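Local structure of putative NADH-depentdent flavin oxidoreductase (Cupriavidus metallidurans, 5OCS) at residues D6-G11 and E317-S322; A29-A34 and E63-P68; A135-H138 and V143-A146. The protein is an FMN-dependent ene-reductase of the Old Yellow Enzyme family, probably using NADPH to reduce activated carbon-carbon double bonds. One frame throughout, in Å; residues are numbered along the deposited sequence.

Contact 1. Residues D6-G11 and E317-S322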
loop_
_atom_site.group_PDB
_atom_site.type_symbol
_atom_site.label_atom_id
_atom_site.label_comp_id
_atom_site.label_asym_id
_atom_site.label_seq_id
_atom_site.Cartn_x
_atom_site.Cartn_y
_atom_site.Cartn_z
ATOM N N ASP D 6 -0.981 -23.101 5.746
ATOM C CA ASP D 6 -0.549 -24.183 4.892
ATOM C C ASP D 6 -0.541 -23.744 3.450
ATOM O O ASP D 6 -1.481 -23.062 3.005
ATOM C CB ASP D 6 -1.504 -25.355 4.924
ATOM C CG ASP D 6 -1.537 -26.067 6.235
ATOM O OD1 ASP D 6 -0.657 -25.876 7.080
ATOM O OD2 ASP D 6 -2.490 -26.843 6.389
ATOM N N PRO D 7 0.483 -24.162 2.689
ATOM C CA PRO D 7 0.401 -24.036 1.239
ATOM C C PRO D 7 -0.795 -24.753 0.697
ATOM O O PRO D 7 -1.311 -25.692 1.308
ATOM C CB PRO D 7 1.686 -24.718 0.748
ATOM C CG PRO D 7 2.618 -24.573 1.863
ATOM C CD PRO D 7 1.792 -24.673 3.116
ATOM N N TYR D 8 -1.286 -24.304 -0.442
ATOM C CA TYR D 8 -2.408 -24.965 -1.069
ATOM C C TYR D 8 -2.243 -24.774 -2.562
ATOM O O TYR D 8 -1.211 -24.241 -2.998
ATOM C CB TYR D 8 -3.710 -24.397 -0.506
ATOM C CG TYR D 8 -4.941 -25.210 -0.792
ATOM C CD1 TYR D 8 -5.104 -26.490 -0.280
ATOM C CD2 TYR D 8 -5.954 -24.698 -1.595
ATOM C CE1 TYR D 8 -6.249 -27.225 -0.541
ATOM C CE2 TYR D 8 -7.093 -25.441 -1.871
ATOM C CZ TYR D 8 -7.232 -26.697 -1.339
ATOM O OH TYR D 8 -8.384 -27.396 -1.646
ATOM N N ARG D 9 -3.193 -25.275 -3.330
ATOM C CA ARG D 9 -3.129 -25.344 -4.773
ATOM C C ARG D 9 -4.555 -25.332 -5.323
ATOM O O ARG D 9 -5.452 -25.976 -4.746
ATOM C CB ARG D 9 -2.464 -26.652 -5.176
ATOM C CG ARG D 9 -2.136 -26.771 -6.655
ATOM C CD ARG D 9 -1.500 -28.113 -7.038
ATOM N NE ARG D 9 -2.206 -29.290 -6.523
ATOM C CZ ARG D 9 -3.402 -29.738 -6.927
ATOM N NH1 ARG D 9 -4.113 -29.109 -7.870
ATOM N NH2 ARG D 9 -3.911 -30.830 -6.359
ATOM N N ILE D 10 -4.749 -24.610 -6.421
ATOM C CA ILE D 10 -5.985 -24.647 -7.202
ATOM C C ILE D 10 -5.564 -24.895 -8.637
ATOM O O ILE D 10 -4.802 -24.123 -9.197
ATOM C CB ILE D 10 -6.836 -23.374 -7.036
ATOM C CG1 ILE D 10 -6.002 -22.096 -7.173
ATOM C CG2 ILE D 10 -7.511 -23.389 -5.668
ATOM C CD1 ILE D 10 -6.817 -20.821 -7.251
ATOM N N GLY D 11 -5.988 -26.023 -9.204
ATOM C CA GLY D 11 -5.468 -26.464 -10.480
ATOM C C GLY D 11 -3.970 -26.660 -10.384
ATOM O O GLY D 11 -3.505 -27.311 -9.477
ATOM N N GLU D 317 -14.304 -25.965 7.270
ATOM C CA GLU D 317 -15.425 -25.215 6.701
ATOM C C GLU D 317 -15.107 -24.758 5.278
ATOM O O GLU D 317 -16.020 -24.574 4.503
ATOM C CB GLU D 317 -15.833 -24.029 7.574
ATOM C CG GLU D 317 -16.426 -24.416 8.920
ATOM C CD GLU D 317 -16.654 -23.263 9.879
ATOM O OE1 GLU D 317 -17.057 -22.164 9.453
ATOM O OE2 GLU D 317 -16.459 -23.457 11.094
ATOM N N ALA D 318 -13.824 -24.555 4.957
ATOM C CA ALA D 318 -13.398 -24.094 3.638
ATOM C C ALA D 318 -11.927 -24.445 3.455
ATOM O O ALA D 318 -11.226 -24.681 4.440
ATOM C CB ALA D 318 -13.619 -22.580 3.479
ATOM N N ASP D 319 -11.480 -24.486 2.209
ATOM C CA ASP D 319 -10.069 -24.689 1.878
ATOM C C ASP D 319 -9.298 -23.393 1.693
ATOM O O ASP D 319 -8.086 -23.350 1.944
ATOM C CB ASP D 319 -9.985 -25.508 0.608
ATOM C CG ASP D 319 -10.776 -26.778 0.713
ATOM O OD1 ASP D 319 -10.409 -27.543 1.621
ATOM O OD2 ASP D 319 -11.745 -26.979 -0.037
ATOM N N ILE D 320 -10.001 -22.359 1.251
ATOM C CA ILE D 320 -9.428 -21.032 1.045
ATOM C C ILE D 320 -10.432 -20.050 1.623
ATOM O O ILE D 320 -11.661 -20.267 1.509
ATOM C CB ILE D 320 -9.218 -20.776 -0.451
ATOM C CG1 ILE D 320 -8.117 -21.704 -0.997
ATOM C CG2 ILE D 320 -8.879 -19.305 -0.693
ATOM C CD1 ILE D 320 -8.045 -21.710 -2.495
ATOM N N ILE D 321 -9.943 -18.998 2.282
ATOM C CA ILE D 321 -10.819 -17.989 2.827
ATOM C C ILE D 321 -10.530 -16.724 2.071
ATOM O O ILE D 321 -9.364 -16.284 2.025
ATOM C CB ILE D 321 -10.714 -17.777 4.356
ATOM C CG1 ILE D 321 -11.622 -16.601 4.832
ATOM C CG2 ILE D 321 -9.270 -17.573 4.832
ATOM C CD1 ILE D 321 -11.733 -16.496 6.332
ATOM N N SER D 322 -11.569 -16.117 1.510
ATOM C CA SER D 322 -11.412 -14.795 0.916
ATOM C C SER D 322 -11.756 -13.686 1.899
ATOM O O SER D 322 -12.735 -13.772 2.635
ATOM C CB SER D 322 -12.193 -14.661 -0.406
ATOM O OG SER D 322 -13.608 -14.608 -0.236
#
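Tyr-8 reaches from strand 8-10 across Asp-319 and Ile-320 at a slant, and its ring makes most of this contact. The CB already points at 317-322, and CG anti to the backbone N (chi1 -165°) carries the ring out to that segment. Moving outward, CD2 comes first against the Ile-320 side chain, 3.7 Å from its CG1. CE2 is shared: Ile-320 CD1 lies 3.9 Å from it and Asp-319 CB 3.8 Å. CZ then passes wholly to the aspartate, and at the tip OH is 3.3 Å from Asp-319 CB. Ring and carboxylate are close to parallel, with 14° between their planes, while the backbone O of Asp-319 sits over one ring face. The phenol does not hydrogen-bond to the carboxylate, whose oxygens are taken elsewhere: OD1 forms a salt bridge with Lys-290, and OD2 accepts from the backbone N of Thr-297. Those two partners fix the carboxylate where it stands, off the ring plane at the hydroxyl end. Asp-319 O in turn accepts from Arg-18 NH1, and Arg-18 and Pro-296 both touch Tyr-8.

The second apolar contact is made by Ile-320 CD1, which meets Ile-10 CG2 at 3.6 Å as the two side chains cross at about a right angle. CD1 is therefore lodged between Ile-10 and the tyrosine ring, with Leu-15 and Met-298 completing this buried apolar patch. Ile-320 opens the eighth strand of the parallel barrel, and strand 8-10 pairs antiparallel with 13-15. An N-terminal beta-hairpin laid over the bottom of a TIM barrel, the end where the strands begin, is a feature of the Old Yellow Enzyme fold.

Contact 2. Residues A29-A34 and E63-P68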
loop_
_atom_site.group_PDB
_atom_site.type_symbol
_atom_site.label_atom_id
_atom_site.label_comp_id
_atom_site.label_asym_id
_atom_site.label_seq_id
_atom_site.Cartn_x
_atom_site.Cartn_y
_atom_site.Cartn_z
ATOM N N ALA D 29 -11.783 3.227 -12.697
ATOM C CA ALA D 29 -11.318 3.092 -14.063
ATOM C C ALA D 29 -11.927 4.192 -14.944
ATOM O O ALA D 29 -12.915 4.854 -14.559
ATOM C CB ALA D 29 -11.652 1.695 -14.604
ATOM N N GLN D 30 -11.341 4.375 -16.110
ATOM C CA GLN D 30 -11.819 5.387 -17.095
ATOM C C GLN D 30 -12.051 4.662 -18.389
ATOM O O GLN D 30 -11.104 4.199 -18.996
ATOM C CB GLN D 30 -10.788 6.481 -17.332
ATOM C CG GLN D 30 -10.643 7.437 -16.174
ATOM C CD GLN D 30 -9.334 8.240 -16.176
ATOM O OE1 GLN D 30 -8.342 7.895 -16.846
ATOM N NE2 GLN D 30 -9.319 9.311 -15.382
ATOM N N GLU D 31 -13.312 4.546 -18.807
ATOM C CA GLU D 31 -13.678 3.771 -19.974
ATOM C C GLU D 31 -13.054 2.345 -19.935
ATOM O O GLU D 31 -12.555 1.812 -20.954
ATOM C CB GLU D 31 -13.317 4.529 -21.246
ATOM C CG GLU D 31 -13.956 5.920 -21.306
ATOM C CD GLU D 31 -15.480 5.923 -21.534
ATOM O OE1 GLU D 31 -16.160 4.858 -21.560
ATOM O OE2 GLU D 31 -16.031 7.037 -21.706
ATOM N N GLY D 32 -13.068 1.779 -18.729
ATOM C CA GLY D 32 -12.631 0.400 -18.473
ATOM C C GLY D 32 -11.142 0.353 -18.167
ATOM O O GLY D 32 -10.641 -0.656 -17.702
ATOM N N ASN D 33 -10.425 1.438 -18.434
ATOM C CA ASN D 33 -8.990 1.458 -18.241
ATOM C C ASN D 33 -8.541 1.650 -16.795
ATOM O O ASN D 33 -8.928 2.614 -16.125
ATOM C CB ASN D 33 -8.352 2.592 -19.071
ATOM C CG ASN D 33 -8.587 2.442 -20.546
ATOM O OD1 ASN D 33 -8.498 1.372 -21.102
ATOM N ND2 ASN D 33 -8.876 3.539 -21.187
ATOM N N ALA D 34 -7.673 0.760 -16.345
ATOM C CA ALA D 34 -7.021 0.928 -15.072
ATOM C C ALA D 34 -6.283 2.247 -15.035
ATOM O O ALA D 34 -5.769 2.725 -16.057
ATOM C CB ALA D 34 -6.059 -0.223 -14.789
ATOM N N GLU D 63 -21.397 -2.371 -21.644
ATOM C CA GLU D 63 -22.780 -2.534 -21.130
ATOM C C GLU D 63 -22.882 -3.433 -19.907
ATOM O O GLU D 63 -23.864 -3.379 -19.178
ATOM C CB GLU D 63 -23.784 -2.995 -22.245
ATOM C CG GLU D 63 -23.689 -4.419 -22.792
ATOM C CD GLU D 63 -22.713 -4.585 -23.951
ATOM O OE1 GLU D 63 -21.819 -3.735 -24.124
ATOM O OE2 GLU D 63 -22.823 -5.571 -24.685
ATOM N N GLY D 64 -21.872 -4.276 -19.697
ATOM C CA GLY D 64 -21.811 -5.152 -18.583
ATOM C C GLY D 64 -21.161 -4.571 -17.347
ATOM O O GLY D 64 -21.132 -5.234 -16.308
ATOM N N ARG D 65 -20.695 -3.329 -17.415
ATOM C CA ARG D 65 -20.136 -2.656 -16.238
ATOM C C ARG D 65 -21.217 -2.399 -15.216
ATOM O O ARG D 65 -22.349 -2.054 -15.586
ATOM C CB ARG D 65 -19.565 -1.309 -16.654
ATOM C CG ARG D 65 -18.300 -1.417 -17.459
ATOM C CD ARG D 65 -17.775 -0.050 -17.842
ATOM N NE ARG D 65 -18.635 0.539 -18.859
ATOM C CZ ARG D 65 -18.486 1.767 -19.359
ATOM N NH1 ARG D 65 -17.518 2.549 -18.933
ATOM N NH2 ARG D 65 -19.341 2.228 -20.288
ATOM N N ILE D 66 -20.866 -2.498 -13.933
ATOM C CA ILE D 66 -21.782 -2.057 -12.885
ATOM C C ILE D 66 -21.987 -0.544 -12.990
ATOM O O ILE D 66 -23.128 -0.040 -12.984
ATOM C CB ILE D 66 -21.265 -2.412 -11.488
ATOM C CG1 ILE D 66 -20.988 -3.944 -11.374
ATOM C CG2 ILE D 66 -22.292 -1.996 -10.438
ATOM C CD1 ILE D 66 -19.951 -4.208 -10.286
ATOM N N THR D 67 -20.890 0.178 -13.124
ATOM C CA THR D 67 -20.880 1.649 -13.105
ATOM C C THR D 67 -20.011 2.173 -14.232
ATOM O O THR D 67 -19.182 1.426 -14.821
ATOM C CB THR D 67 -20.295 2.271 -11.814
ATOM O OG1 THR D 67 -18.860 2.194 -11.827
ATOM C CG2 THR D 67 -20.816 1.522 -10.594
ATOM N N PRO D 68 -20.120 3.487 -14.485
ATOM C CA PRO D 68 -19.261 4.033 -15.534
ATOM C C PRO D 68 -17.767 4.031 -15.239
ATOM O O PRO D 68 -16.954 4.250 -16.160
ATOM C CB PRO D 68 -19.787 5.471 -15.710
ATOM C CG PRO D 68 -21.195 5.382 -15.258
ATOM C CD PRO D 68 -21.222 4.418 -14.132
HETATM O O HOH W 1 -15.480 5.908 -17.561
HETATM O O HOH W 2 -15.215 2.293 -16.918
#
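Two waters do most of the joining between Glu-31, Gly-32 and the pair Arg-65 and Pro-68. Water 1 accepts from Glu-31 N at 2.8 Å and donates to Pro-68 O at 2.6 Å. Water 2 also donates to Pro-68 O, at 2.7 Å, while accepting from Gly-32 N. Arg-65 NH1 donates to water 2 O at 3.1 Å, and this water lies at the edge of the guanidinium, in its plane. Pro-68 O is thus gripped by both waters. The direct charge contact is weaker: Glu-31 OE1 and Arg-65 NH1 form a long salt bridge of 3.8 Å, with the carboxylate and guanidinium planes turned 35° apart. Glu-31 points its CB away from 63-68, and a bend at chi2 (-71°) brings the carboxylate back toward the arginine.

The two segments belong to the loops that follow the first and second strands of the TIM barrel, on the side where FMN binds in this protein. Gln-30 to Asn-33 forms a type I' beta turn, which presents the N-H groups of Glu-31 and Gly-32 to the waters. Further out, Arg-65 NE donates to Pro-62 O, steadying the guanidinium, and Asn-78 ND2 holds the turn through Glu-31 O and Asn-33 OD1.

Contact 3. Residues A135-H138 and V143-A146; sequences AVPH and VPPA
Pro-145 packs closely against the backbone of Ala-135 and Val-136, and this is the tight half of the contact. Its CD lies 3.3 Å from Val-136 O, with CG almost as near, so the ring sits against the carbonyl oxygen; that oxygen also accepts a hydrogen bond from Arg-106 NH1. Further along the same residue, Pro-145 O receives a CA-H...O contact from Ala-135 CA at 3.3 Å, with an angle at the hydrogen of 143°. Ala-135 CB comes within 3.5 Å of the same oxygen.

The Pro-144 half is looser. Here Pro-137 and Pro-144 lie side by side and point the same way, Pro-137 CD being 4.1 Å from Pro-144 CB, and Pro-144 is exposed. The two segments run roughly antiparallel, yet no hydrogen bond links them, and three of the residues facing each other are prolines, without a backbone N-H. A crystal neighbour touches 135-138.

Both segments belong to the surface excursion between the short parallel strands 131-132 and 146-147. Pro-145 rests on Ala-132, and Ala-146 begins strand 146-147, with backbone hydrogen bonds to Thr-130 and Ala-132, shortly before helix 150-169.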
loop_
_atom_site.group_PDB
_atom_site.type_symbol
_atom_site.label_atom_id
_atom_site.label_comp_id
_atom_site.label_asym_id
_atom_site.label_seq_id
_atom_site.Cartn_x
_atom_site.Cartn_y
_atom_site.Cartn_z
ATOM N N ALA D 135 -37.259 -8.900 -18.694
ATOM C CA ALA D 135 -37.515 -7.442 -18.628
ATOM C C ALA D 135 -38.153 -6.998 -17.273
ATOM O O ALA D 135 -39.250 -6.409 -17.213
ATOM C CB ALA D 135 -38.380 -7.015 -19.845
ATOM N N VAL D 136 -37.440 -7.273 -16.191
ATOM C CA VAL D 136 -37.922 -7.073 -14.839
ATOM C C VAL D 136 -36.813 -6.331 -14.130
ATOM O O VAL D 136 -35.688 -6.792 -14.110
ATOM C CB VAL D 136 -38.203 -8.396 -14.085
ATOM C CG1 VAL D 136 -38.961 -8.111 -12.783
ATOM C CG2 VAL D 136 -38.996 -9.360 -14.957
ATOM N N PRO D 137 -37.111 -5.152 -13.583
ATOM C CA PRO D 137 -36.083 -4.378 -12.879
ATOM C C PRO D 137 -35.755 -4.962 -11.529
ATOM O O PRO D 137 -36.571 -5.686 -10.955
ATOM C CB PRO D 137 -36.721 -3.000 -12.756
ATOM C CG PRO D 137 -38.181 -3.336 -12.636
ATOM C CD PRO D 137 -38.415 -4.486 -13.541
ATOM N N HIS D 138 -34.543 -4.678 -11.047
ATOM C CA HIS D 138 -34.105 -5.157 -9.738
ATOM C C HIS D 138 -35.015 -4.612 -8.630
ATOM O O HIS D 138 -35.308 -5.323 -7.666
ATOM C CB HIS D 138 -32.654 -4.723 -9.471
ATOM C CG HIS D 138 -32.185 -5.033 -8.096
ATOM N ND1 HIS D 138 -31.900 -4.051 -7.168
ATOM C CD2 HIS D 138 -31.951 -6.213 -7.483
ATOM C CE1 HIS D 138 -31.511 -4.614 -6.040
ATOM N NE2 HIS D 138 -31.551 -5.924 -6.199
ATOM N N VAL D 143 -35.672 1.633 -14.529
ATOM C CA VAL D 143 -35.841 1.314 -15.939
ATOM C C VAL D 143 -35.527 -0.173 -16.145
ATOM O O VAL D 143 -34.429 -0.610 -15.819
ATOM C CB VAL D 143 -34.902 2.146 -16.819
ATOM C CG1 VAL D 143 -34.990 1.665 -18.263
ATOM C CG2 VAL D 143 -35.246 3.630 -16.668
ATOM N N PRO D 144 -36.473 -0.940 -16.684
ATOM C CA PRO D 144 -36.212 -2.348 -16.806
ATOM C C PRO D 144 -35.109 -2.673 -17.815
ATOM O O PRO D 144 -34.924 -1.950 -18.803
ATOM C CB PRO D 144 -37.552 -2.939 -17.276
ATOM C CG PRO D 144 -38.583 -1.912 -16.992
ATOM C CD PRO D 144 -37.877 -0.593 -17.042
ATOM N N PRO D 145 -34.448 -3.816 -17.612
ATOM C CA PRO D 145 -33.520 -4.277 -18.616
ATOM C C PRO D 145 -34.266 -4.814 -19.830
ATOM O O PRO D 145 -35.463 -5.157 -19.735
ATOM C CB PRO D 145 -32.794 -5.407 -17.907
ATOM C CG PRO D 145 -33.827 -5.987 -17.008
ATOM C CD PRO D 145 -34.626 -4.811 -16.544
ATOM N N ALA D 146 -33.564 -4.866 -20.964
ATOM C CA ALA D 146 -34.037 -5.641 -22.134
ATOM C C ALA D 146 -33.833 -7.135 -21.895
ATOM O O ALA D 146 -32.798 -7.541 -21.371
ATOM C CB ALA D 146 -33.291 -5.210 -23.377
#

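In the fold
From the N terminus, residues 6-11 meet a segment more than 300 residues further on, so contact 1 closes a loop that encloses the other two. Inside it, contact 2 closes first, spanning helix 36-46 and strand 52-59, the first helix and second strand of the barrel. Contact 3 follows in series, closing a short loop between strands 131-132 and 146-147, with four residues between its segments; nothing crosses. Contact 1 ties the N-terminal hairpin to the last barrel strand, across the chain's centre from the others. Contact 2 joins two loops at the opposite barrel end, and contact 3 lies on the periphery, its nearest atoms about 9 Å from those of contact 2.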